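Local atomic coordinates of 23S rRNA-specific endonuclease VapC20 (Mycobacterium tuberculosis H37Rv, PDB entry 5WZF), a protein that cleaves 23S rRNA in the sarcin-ricin loop as a magnesium-dependent endoribonuclease and serves as the toxin of a type II toxin-antitoxin system. Residues I15-S20 and P45-S50; T19-A24 and Y127-D132; T49-L54 and V84-A89; E56-L61 and A69-A74; E93-W98 and D111-A116. All blocks are in the same frame, centred on the assembly; numbering follows the deposited sequence.

Interaction 1 of 5, residues I15-S20 and P45-S50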
# COMPACT_ATOMS: atom_id res chain seq x y z
N ILE B 15 -20.52 -5.76 -2.44
CA ILE B 15 -19.40 -5.52 -3.33
C ILE B 15 -18.15 -5.14 -2.54
O ILE B 15 -18.24 -4.61 -1.44
CB ILE B 15 -19.69 -4.40 -4.35
CG1 ILE B 15 -20.03 -3.09 -3.63
CG2 ILE B 15 -20.81 -4.81 -5.29
CD1 ILE B 15 -20.07 -1.87 -4.55
N PHE B 16 -17.00 -5.43 -3.12
CA PHE B 16 -15.73 -4.94 -2.59
C PHE B 16 -15.20 -3.88 -3.55
O PHE B 16 -15.17 -4.11 -4.76
CB PHE B 16 -14.72 -6.07 -2.41
CG PHE B 16 -13.39 -5.61 -1.87
CD1 PHE B 16 -12.41 -5.13 -2.72
CD2 PHE B 16 -13.14 -5.63 -0.50
CE1 PHE B 16 -11.19 -4.69 -2.21
CE2 PHE B 16 -11.93 -5.19 0.00
CZ PHE B 16 -10.96 -4.72 -0.86
N VAL B 17 -14.79 -2.73 -3.04
CA VAL B 17 -14.41 -1.64 -3.92
C VAL B 17 -12.90 -1.49 -4.00
O VAL B 17 -12.22 -1.33 -2.99
CB VAL B 17 -15.02 -0.30 -3.47
CG1 VAL B 17 -14.71 0.78 -4.50
CG2 VAL B 17 -16.53 -0.44 -3.31
N ASP B 18 -12.39 -1.53 -5.23
CA ASP B 18 -10.95 -1.46 -5.50
C ASP B 18 -10.51 -0.03 -5.78
O ASP B 18 -11.32 0.83 -6.12
CB ASP B 18 -10.60 -2.37 -6.68
CG ASP B 18 -9.15 -2.30 -7.05
OD1 ASP B 18 -8.30 -2.52 -6.16
OD2 ASP B 18 -8.85 -2.02 -8.24
N THR B 19 -9.21 0.21 -5.62
CA THR B 19 -8.57 1.48 -5.96
C THR B 19 -8.93 2.00 -7.34
O THR B 19 -9.16 3.19 -7.52
CB THR B 19 -7.05 1.33 -5.87
OG1 THR B 19 -6.71 0.82 -4.58
CG2 THR B 19 -6.34 2.67 -6.10
N SER B 20 -8.97 1.10 -8.33
CA SER B 20 -9.26 1.52 -9.70
C SER B 20 -10.62 2.19 -9.78
O SER B 20 -10.81 3.13 -10.55
CB SER B 20 -9.19 0.32 -10.65
OG SER B 20 -10.03 -0.74 -10.22
N PRO B 45 -26.66 -2.45 -1.17
CA PRO B 45 -26.58 -1.79 0.13
C PRO B 45 -25.28 -2.02 0.90
O PRO B 45 -24.86 -1.15 1.65
CB PRO B 45 -27.76 -2.40 0.90
CG PRO B 45 -28.00 -3.70 0.24
CD PRO B 45 -27.74 -3.45 -1.21
N VAL B 46 -24.66 -3.18 0.72
CA VAL B 46 -23.44 -3.51 1.45
C VAL B 46 -22.18 -3.21 0.63
O VAL B 46 -21.89 -3.89 -0.35
CB VAL B 46 -23.43 -4.99 1.88
CG1 VAL B 46 -22.21 -5.28 2.74
CG2 VAL B 46 -24.71 -5.32 2.64
N VAL B 47 -21.45 -2.18 1.05
CA VAL B 47 -20.28 -1.72 0.32
C VAL B 47 -19.02 -1.76 1.18
O VAL B 47 -18.93 -1.09 2.21
CB VAL B 47 -20.49 -0.29 -0.21
CG1 VAL B 47 -19.26 0.20 -0.95
CG2 VAL B 47 -21.70 -0.25 -1.12
N MET B 48 -18.05 -2.56 0.76
CA MET B 48 -16.84 -2.78 1.54
C MET B 48 -15.59 -2.38 0.77
O MET B 48 -15.55 -2.46 -0.45
CB MET B 48 -16.75 -4.24 1.97
CG MET B 48 -15.66 -4.55 2.98
SD MET B 48 -15.72 -6.28 3.48
CE MET B 48 -17.41 -6.42 4.04
N THR B 49 -14.57 -1.95 1.50
CA THR B 49 -13.25 -1.74 0.93
C THR B 49 -12.22 -2.06 2.02
O THR B 49 -12.59 -2.62 3.05
CB THR B 49 -13.07 -0.30 0.38
OG1 THR B 49 -11.88 -0.24 -0.43
CG2 THR B 49 -12.99 0.73 1.51
N SER B 50 -10.95 -1.74 1.80
CA SER B 50 -9.93 -2.06 2.80
C SER B 50 -9.02 -0.88 3.09
O SER B 50 -8.97 0.09 2.33
CB SER B 50 -9.08 -3.25 2.34
OG SER B 50 -8.11 -2.85 1.39
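Val17 and Thr49 hold the tight end of this strand pair. Val17 N donates to Met48 O at 2.7 Å, the shortest backbone bond here. Thr49 OG1 then gives its proton to Val17 O at 2.8 Å. Thr49 OG1 lies anti to the backbone N (chi1 -167°), which carries it toward that carbonyl. The same oxygen also takes the indole N-H of Trp22, so it both donates and accepts. On one side of the sheet the Phe16 ring leans over the neighbouring strand. Thr49 CA sits over its face, 4.2 Å from the ring centroid, a CH-pi contact. Phe16 CZ reaches Ser50 CB at 4.0 Å. The other side is aliphatic. Ile15 and Val47 lie side by side, and Val17 CG2 meets Val47 CG1 at 3.7 Å. The opposite end is looser. Ile15 N still bonds Val46 O at 3.1 Å, but the side chain of Val46 comes no closer than 5.3 Å to segment 15-20. Val46 is partly exposed. Past the strand, Asp18 OD2 accepts from both Ser20 N and Ser20 OG and so caps helix 19-25. Strands 14-17 and 46-50 run parallel in the middle of the sheet. This is the central parallel sheet of a PIN domain, with Asp18, a predicted magnesium ligand, at the C-terminal end of its strand.

Interaction 2 of 5, residues T19-A24 and Y127-D132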
# COMPACT_ATOMS: atom_id res chain seq x y z
N THR B 19 -9.21 0.21 -5.62
CA THR B 19 -8.57 1.48 -5.96
C THR B 19 -8.93 2.00 -7.34
O THR B 19 -9.16 3.19 -7.52
CB THR B 19 -7.05 1.33 -5.87
OG1 THR B 19 -6.71 0.82 -4.58
CG2 THR B 19 -6.34 2.67 -6.10
N SER B 20 -8.97 1.10 -8.33
CA SER B 20 -9.26 1.52 -9.70
C SER B 20 -10.62 2.19 -9.78
O SER B 20 -10.81 3.13 -10.55
CB SER B 20 -9.19 0.32 -10.65
OG SER B 20 -10.03 -0.74 -10.22
N PHE B 21 -11.57 1.74 -8.96
CA PHE B 21 -12.89 2.34 -8.95
C PHE B 21 -12.92 3.65 -8.16
O PHE B 21 -13.46 4.65 -8.64
CB PHE B 21 -13.94 1.38 -8.38
CG PHE B 21 -15.34 1.93 -8.43
CD1 PHE B 21 -16.14 1.75 -9.54
CD2 PHE B 21 -15.85 2.67 -7.36
CE1 PHE B 21 -17.42 2.27 -9.59
CE2 PHE B 21 -17.12 3.20 -7.41
CZ PHE B 21 -17.91 2.99 -8.53
N TRP B 22 -12.34 3.64 -6.96
CA TRP B 22 -12.30 4.85 -6.14
C TRP B 22 -11.64 6.00 -6.89
O TRP B 22 -12.10 7.15 -6.83
CB TRP B 22 -11.53 4.62 -4.83
CG TRP B 22 -12.20 3.79 -3.77
CD1 TRP B 22 -11.63 2.77 -3.07
CD2 TRP B 22 -13.53 3.94 -3.24
NE1 TRP B 22 -12.51 2.26 -2.16
CE2 TRP B 22 -13.69 2.96 -2.24
CE3 TRP B 22 -14.60 4.79 -3.53
CZ2 TRP B 22 -14.88 2.81 -1.53
CZ3 TRP B 22 -15.78 4.64 -2.82
CH2 TRP B 22 -15.90 3.65 -1.83
N ALA B 23 -10.55 5.69 -7.58
CA ALA B 23 -9.80 6.70 -8.33
C ALA B 23 -10.62 7.28 -9.47
O ALA B 23 -10.55 8.48 -9.74
CB ALA B 23 -8.51 6.10 -8.86
N ALA B 24 -11.40 6.43 -10.13
CA ALA B 24 -12.27 6.89 -11.20
C ALA B 24 -13.41 7.74 -10.65
O ALA B 24 -13.82 8.72 -11.26
CB ALA B 24 -12.82 5.71 -11.99
N TYR B 127 -16.18 -3.79 -7.34
CA TYR B 127 -16.16 -2.58 -8.15
C TYR B 127 -14.70 -2.30 -8.49
O TYR B 127 -13.93 -1.82 -7.66
CB TYR B 127 -16.80 -1.40 -7.42
CG TYR B 127 -18.28 -1.27 -7.70
CD1 TYR B 127 -19.01 -2.34 -8.18
CD2 TYR B 127 -18.94 -0.06 -7.51
CE1 TYR B 127 -20.36 -2.23 -8.44
CE2 TYR B 127 -20.30 0.06 -7.78
CZ TYR B 127 -21.00 -1.03 -8.24
OH TYR B 127 -22.34 -0.92 -8.51
N ALA B 128 -14.32 -2.64 -9.71
CA ALA B 128 -12.95 -2.54 -10.15
C ALA B 128 -12.90 -2.52 -11.66
O ALA B 128 -13.82 -2.99 -12.32
CB ALA B 128 -12.12 -3.70 -9.61
N PHE B 129 -11.81 -1.99 -12.19
CA PHE B 129 -11.58 -2.01 -13.62
C PHE B 129 -10.24 -2.72 -13.87
O PHE B 129 -9.58 -3.14 -12.92
CB PHE B 129 -11.57 -0.58 -14.18
CG PHE B 129 -12.81 0.22 -13.84
CD1 PHE B 129 -14.03 -0.06 -14.44
CD2 PHE B 129 -12.74 1.27 -12.94
CE1 PHE B 129 -15.16 0.68 -14.13
CE2 PHE B 129 -13.87 2.02 -12.62
CZ PHE B 129 -15.08 1.72 -13.22
N ASP B 130 -9.88 -2.87 -15.14
CA ASP B 130 -8.55 -3.37 -15.56
C ASP B 130 -8.30 -4.87 -15.36
O ASP B 130 -7.21 -5.36 -15.66
CB ASP B 130 -7.45 -2.56 -14.86
CG ASP B 130 -7.59 -1.07 -15.08
OD1 ASP B 130 -8.03 -0.67 -16.18
OD2 ASP B 130 -7.28 -0.29 -14.16
N GLY B 131 -9.29 -5.60 -14.85
CA GLY B 131 -9.31 -7.05 -15.01
C GLY B 131 -8.49 -7.96 -14.11
O GLY B 131 -8.45 -9.17 -14.35
N ASP B 132 -7.84 -7.41 -13.09
CA ASP B 132 -7.05 -8.25 -12.18
C ASP B 132 -7.96 -9.10 -11.29
O ASP B 132 -7.66 -10.26 -11.01
CB ASP B 132 -6.12 -7.40 -11.32
CG ASP B 132 -5.04 -6.72 -12.14
OD1 ASP B 132 -4.52 -7.35 -13.08
OD2 ASP B 132 -4.73 -5.55 -11.84
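Phe21 and Tyr127 lie side by side and point the same way. Their planes are turned 47° apart, so the pair is neither a stack nor edge-to-face. Tyr127 CD2 sits over one face of the Phe21 ring, toward the rim, 3.4 Å from Phe21 CZ. Tyr127 CB adds a CH-pi contact 4.0 Å from the centroid of the Phe21 ring. Phe21 CG is anti to the backbone N (chi1 -177°), which places it 3.8 Å from Tyr127 CB. Phe129 crosses Phe21 obliquely. These two planes are near parallel, but the rings are slid apart and barely overlap. Phe21 CD1 meets Phe129 CZ at 3.8 Å. Ala24 CB touches Phe129 CE2 at 3.9 Å, and Ser20 O lies at the edge of the Phe129 ring. One polar bond joins the segments: Phe129 N donates to Ser20 OG at 2.9 Å and is nearly straight (171°). Ser20 OG in turn donates to Asp18, so the loop is tied to a predicted magnesium ligand. The aromatic cluster joins helix 19-25 to the loop after strand 125-127. Helix 33-41 packs on Phe21 through Ala36, Leu39 and Trp40, and takes the Tyr127 hydroxyl on Leu39 O.

Interaction 3 of 5, residues T49-L54 and V84-A89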
# COMPACT_ATOMS: atom_id res chain seq x y z
N THR B 49 -14.57 -1.95 1.50
CA THR B 49 -13.25 -1.74 0.93
C THR B 49 -12.22 -2.06 2.02
O THR B 49 -12.59 -2.62 3.05
CB THR B 49 -13.07 -0.30 0.38
OG1 THR B 49 -11.88 -0.24 -0.43
CG2 THR B 49 -12.99 0.73 1.51
N SER B 50 -10.95 -1.74 1.80
CA SER B 50 -9.93 -2.06 2.80
C SER B 50 -9.02 -0.88 3.09
O SER B 50 -8.97 0.09 2.33
CB SER B 50 -9.08 -3.25 2.34
OG SER B 50 -8.11 -2.85 1.39
N ASN B 51 -8.28 -0.98 4.19
CA ASN B 51 -7.32 0.06 4.55
C ASN B 51 -6.22 0.18 3.49
O ASN B 51 -5.80 1.28 3.15
CB ASN B 51 -6.71 -0.22 5.93
CG ASN B 51 -6.04 -1.57 6.02
OD1 ASN B 51 -6.53 -2.56 5.48
ND2 ASN B 51 -4.90 -1.62 6.71
N HIS B 52 -5.78 -0.96 2.95
CA HIS B 52 -4.75 -0.93 1.92
C HIS B 52 -5.24 -0.24 0.65
O HIS B 52 -4.51 0.53 0.03
CB HIS B 52 -4.26 -2.35 1.59
CG HIS B 52 -3.42 -2.96 2.67
ND1 HIS B 52 -2.13 -2.57 2.92
CD2 HIS B 52 -3.69 -3.95 3.56
CE1 HIS B 52 -1.63 -3.28 3.92
NE2 HIS B 52 -2.56 -4.13 4.32
N VAL B 53 -6.50 -0.49 0.29
CA VAL B 53 -7.09 0.12 -0.89
C VAL B 53 -7.23 1.63 -0.71
O VAL B 53 -6.87 2.40 -1.61
CB VAL B 53 -8.46 -0.49 -1.23
CG1 VAL B 53 -9.25 0.43 -2.16
CG2 VAL B 53 -8.29 -1.87 -1.85
N LEU B 54 -7.74 2.05 0.44
CA LEU B 54 -7.92 3.48 0.70
C LEU B 54 -6.57 4.19 0.66
O LEU B 54 -6.45 5.28 0.12
CB LEU B 54 -8.61 3.72 2.04
CG LEU B 54 -10.12 3.46 2.07
CD1 LEU B 54 -10.73 3.93 3.39
CD2 LEU B 54 -10.80 4.14 0.88
N VAL B 84 -15.04 -0.27 6.03
CA VAL B 84 -13.61 -0.28 5.75
C VAL B 84 -12.91 -1.35 6.58
O VAL B 84 -12.73 -1.19 7.79
CB VAL B 84 -12.97 1.09 6.01
CG1 VAL B 84 -11.50 1.05 5.65
CG2 VAL B 84 -13.70 2.17 5.23
N GLU B 85 -12.53 -2.43 5.93
CA GLU B 85 -11.88 -3.55 6.60
C GLU B 85 -10.39 -3.30 6.81
O GLU B 85 -9.67 -3.04 5.85
CB GLU B 85 -12.08 -4.84 5.78
CG GLU B 85 -11.34 -6.05 6.31
CD GLU B 85 -12.05 -6.72 7.47
OE1 GLU B 85 -13.20 -6.33 7.77
OE2 GLU B 85 -11.47 -7.65 8.07
N HIS B 86 -9.94 -3.35 8.06
CA HIS B 86 -8.51 -3.34 8.35
C HIS B 86 -7.97 -4.75 8.21
O HIS B 86 -8.30 -5.63 9.01
CB HIS B 86 -8.22 -2.79 9.75
CG HIS B 86 -6.78 -2.88 10.14
ND1 HIS B 86 -5.89 -1.85 9.93
CD2 HIS B 86 -6.07 -3.88 10.72
CE1 HIS B 86 -4.69 -2.21 10.36
NE2 HIS B 86 -4.78 -3.44 10.85
N VAL B 87 -7.15 -4.98 7.20
CA VAL B 87 -6.62 -6.31 6.94
C VAL B 87 -5.75 -6.77 8.11
O VAL B 87 -4.76 -6.13 8.46
CB VAL B 87 -5.80 -6.35 5.64
CG1 VAL B 87 -5.33 -7.77 5.36
CG2 VAL B 87 -6.63 -5.83 4.48
N THR B 88 -6.15 -7.88 8.73
CA THR B 88 -5.44 -8.41 9.89
C THR B 88 -4.10 -9.02 9.51
O THR B 88 -3.84 -9.29 8.33
CB THR B 88 -6.28 -9.47 10.62
OG1 THR B 88 -6.42 -10.63 9.79
CG2 THR B 88 -7.65 -8.92 10.97
N ALA B 89 -3.25 -9.25 10.51
CA ALA B 89 -1.95 -9.87 10.29
C ALA B 89 -2.12 -11.26 9.67
O ALA B 89 -1.37 -11.63 8.77
CB ALA B 89 -1.18 -9.97 11.59
O HOH W 1 -3.56 -3.98 7.39
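Glu85 N donates to Thr49 O at 2.9 Å, the shortest direct polar bond between the two segments. Asn51 N follows, donating to Glu85 O at 3.0 Å. The Asn51 side chain extends this link. Asn51 OD1 takes the backbone N-H of Val87 at 3.0 Å, along a nearly straight line (174°). The donor stands above the amide plane, 48° out of it. Asn51 CG lies between its backbone N and carbonyl carbon (chi1 57°), which puts CG on the side of segment 84-89. Asn51 ND2 donates to a water at 2.8 Å, and that water lies 2.7 Å from Val87 O. The amide thus reaches Val87 N directly and Val87 O through the water. Asn51 ND2 also bonds an acidic side chain of another protein chain. Apolar contacts flank these bonds. Val87 CG2 meets His52 CD2 at 3.6 Å, near the plane of the imidazole and at its edge. Those two side chains cross at about a right angle. Leu54 CD1 and Val84 CG1 meet tip to tip at 3.7 Å. His52 NE2 is bonded by Glu92, and Glu85 forms a salt bridge with Lys120. Strands 46-50 and 82-85 run parallel here, and strand 46-50 passes directly into helix 51-63. Ser50 OG caps that helix through Val53 N. The arrangement belongs to the edge of the parallel alpha/beta sheet of the PIN fold.

Interaction 4 of 5, residues E56-L61 and A69-A74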
# COMPACT_ATOMS: atom_id res chain seq x y z
N GLU B 56 -3.91 3.22 -1.04
CA GLU B 56 -3.43 3.23 -2.42
C GLU B 56 -4.20 4.29 -3.21
O GLU B 56 -3.65 4.93 -4.10
CB GLU B 56 -3.59 1.85 -3.05
CG GLU B 56 -3.00 1.71 -4.44
CD GLU B 56 -3.31 0.36 -5.08
OE1 GLU B 56 -4.36 -0.22 -4.76
OE2 GLU B 56 -2.50 -0.11 -5.89
N THR B 57 -5.47 4.46 -2.85
CA THR B 57 -6.33 5.46 -3.48
C THR B 57 -5.88 6.88 -3.16
O THR B 57 -5.83 7.73 -4.05
CB THR B 57 -7.79 5.27 -3.05
OG1 THR B 57 -8.25 3.99 -3.51
CG2 THR B 57 -8.68 6.37 -3.63
N TRP B 58 -5.55 7.14 -1.89
CA TRP B 58 -4.96 8.42 -1.52
C TRP B 58 -3.76 8.75 -2.41
O TRP B 58 -3.68 9.83 -3.00
CB TRP B 58 -4.51 8.44 -0.05
CG TRP B 58 -3.58 9.59 0.25
CD1 TRP B 58 -2.22 9.61 0.08
CD2 TRP B 58 -3.95 10.88 0.73
NE1 TRP B 58 -1.72 10.84 0.43
CE2 TRP B 58 -2.76 11.64 0.84
CE3 TRP B 58 -5.16 11.48 1.09
CZ2 TRP B 58 -2.75 12.96 1.29
CZ3 TRP B 58 -5.15 12.79 1.54
CH2 TRP B 58 -3.95 13.51 1.64
N THR B 59 -2.83 7.80 -2.48
CA THR B 59 -1.57 8.03 -3.15
C THR B 59 -1.78 8.32 -4.63
O THR B 59 -1.18 9.24 -5.18
CB THR B 59 -0.64 6.82 -2.97
OG1 THR B 59 -0.36 6.65 -1.58
CG2 THR B 59 0.68 7.04 -3.72
N LEU B 60 -2.67 7.55 -5.25
CA LEU B 60 -2.97 7.72 -6.67
C LEU B 60 -3.64 9.07 -6.96
O LEU B 60 -3.23 9.79 -7.87
CB LEU B 60 -3.87 6.57 -7.14
CG LEU B 60 -4.11 6.43 -8.64
CD1 LEU B 60 -2.80 6.38 -9.40
CD2 LEU B 60 -4.93 5.18 -8.91
N LEU B 61 -4.65 9.42 -6.17
CA LEU B 61 -5.37 10.68 -6.35
C LEU B 61 -4.49 11.90 -6.02
O LEU B 61 -4.59 12.94 -6.67
CB LEU B 61 -6.64 10.70 -5.49
CG LEU B 61 -7.78 9.80 -5.98
CD1 LEU B 61 -8.99 9.92 -5.07
CD2 LEU B 61 -8.15 10.16 -7.41
N ALA B 69 -8.31 16.57 -3.82
CA ALA B 69 -9.00 15.39 -4.31
C ALA B 69 -8.68 14.18 -3.43
O ALA B 69 -9.55 13.34 -3.17
CB ALA B 69 -8.62 15.11 -5.75
N ALA B 70 -7.44 14.10 -2.97
CA ALA B 70 -6.99 12.99 -2.14
C ALA B 70 -7.68 13.02 -0.78
O ALA B 70 -8.02 11.98 -0.22
CB ALA B 70 -5.47 13.04 -1.97
N VAL B 71 -7.92 14.22 -0.26
CA VAL B 71 -8.59 14.37 1.03
C VAL B 71 -9.99 13.77 0.99
O VAL B 71 -10.47 13.20 1.98
CB VAL B 71 -8.63 15.85 1.45
CG1 VAL B 71 -9.63 16.08 2.57
CG2 VAL B 71 -7.24 16.31 1.88
N ALA B 72 -10.63 13.86 -0.17
CA ALA B 72 -11.95 13.25 -0.36
C ALA B 72 -11.90 11.74 -0.12
O ALA B 72 -12.80 11.17 0.48
CB ALA B 72 -12.47 13.55 -1.75
N ALA B 73 -10.83 11.10 -0.60
CA ALA B 73 -10.66 9.66 -0.43
C ALA B 73 -10.37 9.31 1.03
O ALA B 73 -10.82 8.28 1.53
CB ALA B 73 -9.54 9.16 -1.33
N ALA B 74 -9.61 10.17 1.70
CA ALA B 74 -9.29 9.98 3.11
C ALA B 74 -10.56 9.93 3.95
O ALA B 74 -10.64 9.19 4.93
CB ALA B 74 -8.38 11.10 3.60
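The Trp58 indole lies against Ala70, whose methyl sits over one face of the six-membered ring. Ala70 CB is 3.6 Å from the centroid of that ring and only 18° off its normal, a CH-pi contact. Ala70 CB is nearest to Trp58 CE3, at 3.4 Å, on the rim of the ring. The backbone joins in, with Trp58 CE3 3.2 Å from Ala70 O. Ala74 CB and Val71 N approach the ring obliquely, and Val71 CG2 comes within 4.1 Å of Trp58 CZ3. Thr59 OG1, from the same helix, lies in plane at the edge of the indole. Trp58 CG is anti to the backbone N (chi1 164°), and the ring extends across to helix 67-74. The His67 ring also meets the indole. A second group packs along the other part of the interface. Ala73 CB is met by Thr57 CG2 at 3.7 Å and by Leu61 CD1 at 3.9 Å. Leu61 CB lies 4.1 Å from Ala70 CA. Helices 51-63 and 67-74 follow each other as an antiparallel hairpin of the PIN domain. Their segments 56-61 and 69-74 run at 171°, with axes 8.3 Å apart. Small alanine side chains on segment 69-74 allow this closeness. Trp58 NE1 bonds to the backbone of another protein chain, and Thr57 OG1 to Val53 O within its own helix. No hydrogen bond crosses between the two segments. The contact is therefore held by apolar packing and by the methyl on the indole face, while the polar atoms of Trp58 and Thr57 are satisfied elsewhere.

Interaction 5 of 5, residues E93-W98 and D111-A116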
# COMPACT_ATOMS: atom_id res chain seq x y z
N GLU B 93 -0.82 -12.55 5.97
CA GLU B 93 0.07 -13.69 5.80
C GLU B 93 -0.48 -14.62 4.72
O GLU B 93 0.28 -15.20 3.94
CB GLU B 93 0.25 -14.43 7.12
CG GLU B 93 1.14 -15.67 7.02
CD GLU B 93 2.57 -15.34 6.61
OE1 GLU B 93 3.01 -14.19 6.83
OE2 GLU B 93 3.25 -16.24 6.07
N GLN B 94 -1.80 -14.77 4.67
CA GLN B 94 -2.42 -15.57 3.62
C GLN B 94 -2.20 -14.91 2.27
O GLN B 94 -1.96 -15.59 1.27
CB GLN B 94 -3.91 -15.76 3.87
CG GLN B 94 -4.58 -16.69 2.86
CD GLN B 94 -6.08 -16.73 3.00
OE1 GLN B 94 -6.78 -15.86 2.49
NE2 GLN B 94 -6.59 -17.74 3.70
N ALA B 95 -2.26 -13.59 2.24
CA ALA B 95 -2.01 -12.83 1.02
C ALA B 95 -0.58 -13.03 0.53
O ALA B 95 -0.34 -13.15 -0.67
CB ALA B 95 -2.29 -11.35 1.24
N TRP B 96 0.38 -13.06 1.46
CA TRP B 96 1.78 -13.29 1.08
C TRP B 96 1.99 -14.68 0.50
O TRP B 96 2.68 -14.85 -0.51
CB TRP B 96 2.70 -13.09 2.29
CG TRP B 96 3.02 -11.65 2.62
CD1 TRP B 96 2.70 -10.99 3.77
CD2 TRP B 96 3.74 -10.72 1.81
NE1 TRP B 96 3.16 -9.70 3.72
CE2 TRP B 96 3.80 -9.50 2.53
CE3 TRP B 96 4.32 -10.78 0.54
CZ2 TRP B 96 4.43 -8.37 2.02
CZ3 TRP B 96 4.94 -9.65 0.04
CH2 TRP B 96 5.00 -8.46 0.78
N GLU B 97 1.41 -15.69 1.15
CA GLU B 97 1.53 -17.07 0.67
C GLU B 97 0.89 -17.18 -0.71
O GLU B 97 1.41 -17.87 -1.59
CB GLU B 97 0.86 -18.05 1.65
CG GLU B 97 1.48 -18.05 3.03
CD GLU B 97 0.73 -18.94 4.01
OE1 GLU B 97 -0.30 -19.54 3.61
OE2 GLU B 97 1.16 -19.03 5.18
N TRP B 98 -0.22 -16.47 -0.88
CA TRP B 98 -0.93 -16.44 -2.16
C TRP B 98 -0.04 -15.83 -3.24
O TRP B 98 0.07 -16.38 -4.34
CB TRP B 98 -2.23 -15.64 -2.00
CG TRP B 98 -3.18 -15.74 -3.16
CD1 TRP B 98 -4.23 -16.61 -3.28
CD2 TRP B 98 -3.19 -14.93 -4.34
NE1 TRP B 98 -4.88 -16.40 -4.48
CE2 TRP B 98 -4.26 -15.38 -5.14
CE3 TRP B 98 -2.39 -13.88 -4.80
CZ2 TRP B 98 -4.55 -14.80 -6.38
CZ3 TRP B 98 -2.68 -13.32 -6.03
CH2 TRP B 98 -3.75 -13.78 -6.81
N ASP B 111 -3.79 -5.95 -4.25
CA ASP B 111 -4.74 -6.87 -4.88
C ASP B 111 -4.83 -8.18 -4.11
O ASP B 111 -5.93 -8.68 -3.86
CB ASP B 111 -4.35 -7.13 -6.34
CG ASP B 111 -4.70 -5.98 -7.26
OD1 ASP B 111 -5.37 -5.03 -6.81
OD2 ASP B 111 -4.30 -6.03 -8.44
N ALA B 112 -3.69 -8.72 -3.71
CA ALA B 112 -3.67 -9.98 -2.98
C ALA B 112 -4.44 -9.86 -1.66
O ALA B 112 -5.15 -10.79 -1.27
CB ALA B 112 -2.25 -10.43 -2.71
N THR B 113 -4.31 -8.73 -0.98
CA THR B 113 -5.03 -8.54 0.27
C THR B 113 -6.52 -8.33 -0.01
O THR B 113 -7.37 -8.73 0.79
CB THR B 113 -4.48 -7.35 1.09
OG1 THR B 113 -4.60 -6.14 0.35
CG2 THR B 113 -3.02 -7.58 1.46
N SER B 114 -6.83 -7.72 -1.15
CA SER B 114 -8.22 -7.51 -1.53
C SER B 114 -8.90 -8.85 -1.79
O SER B 114 -10.01 -9.09 -1.33
CB SER B 114 -8.32 -6.61 -2.76
OG SER B 114 -7.93 -5.29 -2.43
N PHE B 115 -8.20 -9.72 -2.52
CA PHE B 115 -8.72 -11.05 -2.82
C PHE B 115 -8.98 -11.81 -1.52
O PHE B 115 -9.99 -12.50 -1.39
CB PHE B 115 -7.74 -11.84 -3.69
CG PHE B 115 -7.40 -11.17 -4.99
CD1 PHE B 115 -8.26 -10.24 -5.56
CD2 PHE B 115 -6.22 -11.48 -5.65
CE1 PHE B 115 -7.94 -9.62 -6.76
CE2 PHE B 115 -5.89 -10.87 -6.85
CZ PHE B 115 -6.75 -9.94 -7.40
N ALA B 116 -8.06 -11.68 -0.57
CA ALA B 116 -8.16 -12.37 0.71
C ALA B 116 -9.34 -11.87 1.52
O ALA B 116 -10.01 -12.64 2.21
CB ALA B 116 -6.87 -12.21 1.49
O HOH W 2 -9.24 -15.09 3.12
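Trp98 and Phe115 make the aromatic contact. It is an offset edge-to-face pair, with the edge of Phe115 directed at the face of the Trp98 six-membered ring. The planes are 65° apart and the centroids 5.3 Å apart. Phe115 CD2 comes to 3.6 Å from Trp98 CH2. Trp98 CG is anti to the backbone N (chi1 -169°), and the indole reaches over toward segment 111-116. The aliphatic contacts lie alongside. Ala112 CB meets Trp98 CE3 at 4.0 Å and Ala95 CB at 4.1 Å. Ala95 CB also touches Thr113 CG2 at 3.8 Å. Ala95 and Ala112 have the nearest CA atoms of segments 93-98 and 111-116, whose axes pass 8.5 Å apart and cross at 118°. The polar contact is indirect and lies at the exposed end. One water donates to Gln94 OE1 and to Ala116 O, 2.7 Å from each. Gln94 OE1 also accepts from Arg119. No direct hydrogen bond joins the two segments. This is helix-helix packing of the PIN domain, on the helix that carries Asp111, a predicted magnesium ligand. Thr113 and Ser114 face helix 51-63 through His52 and Val53. Phe115 and Asp111 meet Phe133 of helix 132-135, while helix 89-101 packs on through Leu91 and Leu99.

In the fold
Interactions 1 and 3 share strand 46-50 and build one parallel sheet. Interaction 1 lies near the chain centre; interaction 3 lies at the sheet edge. Both rely on backbone hydrogen bonds. Interaction 2 shares Thr19 and Ser20 with interaction 1 and swaps these for an aromatic cluster with one hydrogen bond. Interactions 4 and 5 are helix pairs farther out, about 22 Å apart between centres. Both pack alanines against a tryptophan, with no direct hydrogen bond across. Helix 51-63 serves interactions 3 and 4. All five are buried; another protein chain reaches interactions 3, 4 and 5 but not 1 and 2. Asp18 and Asp111, the predicted magnesium ligands, come together between interactions 1 and 5, with Asp132 close to Asp111.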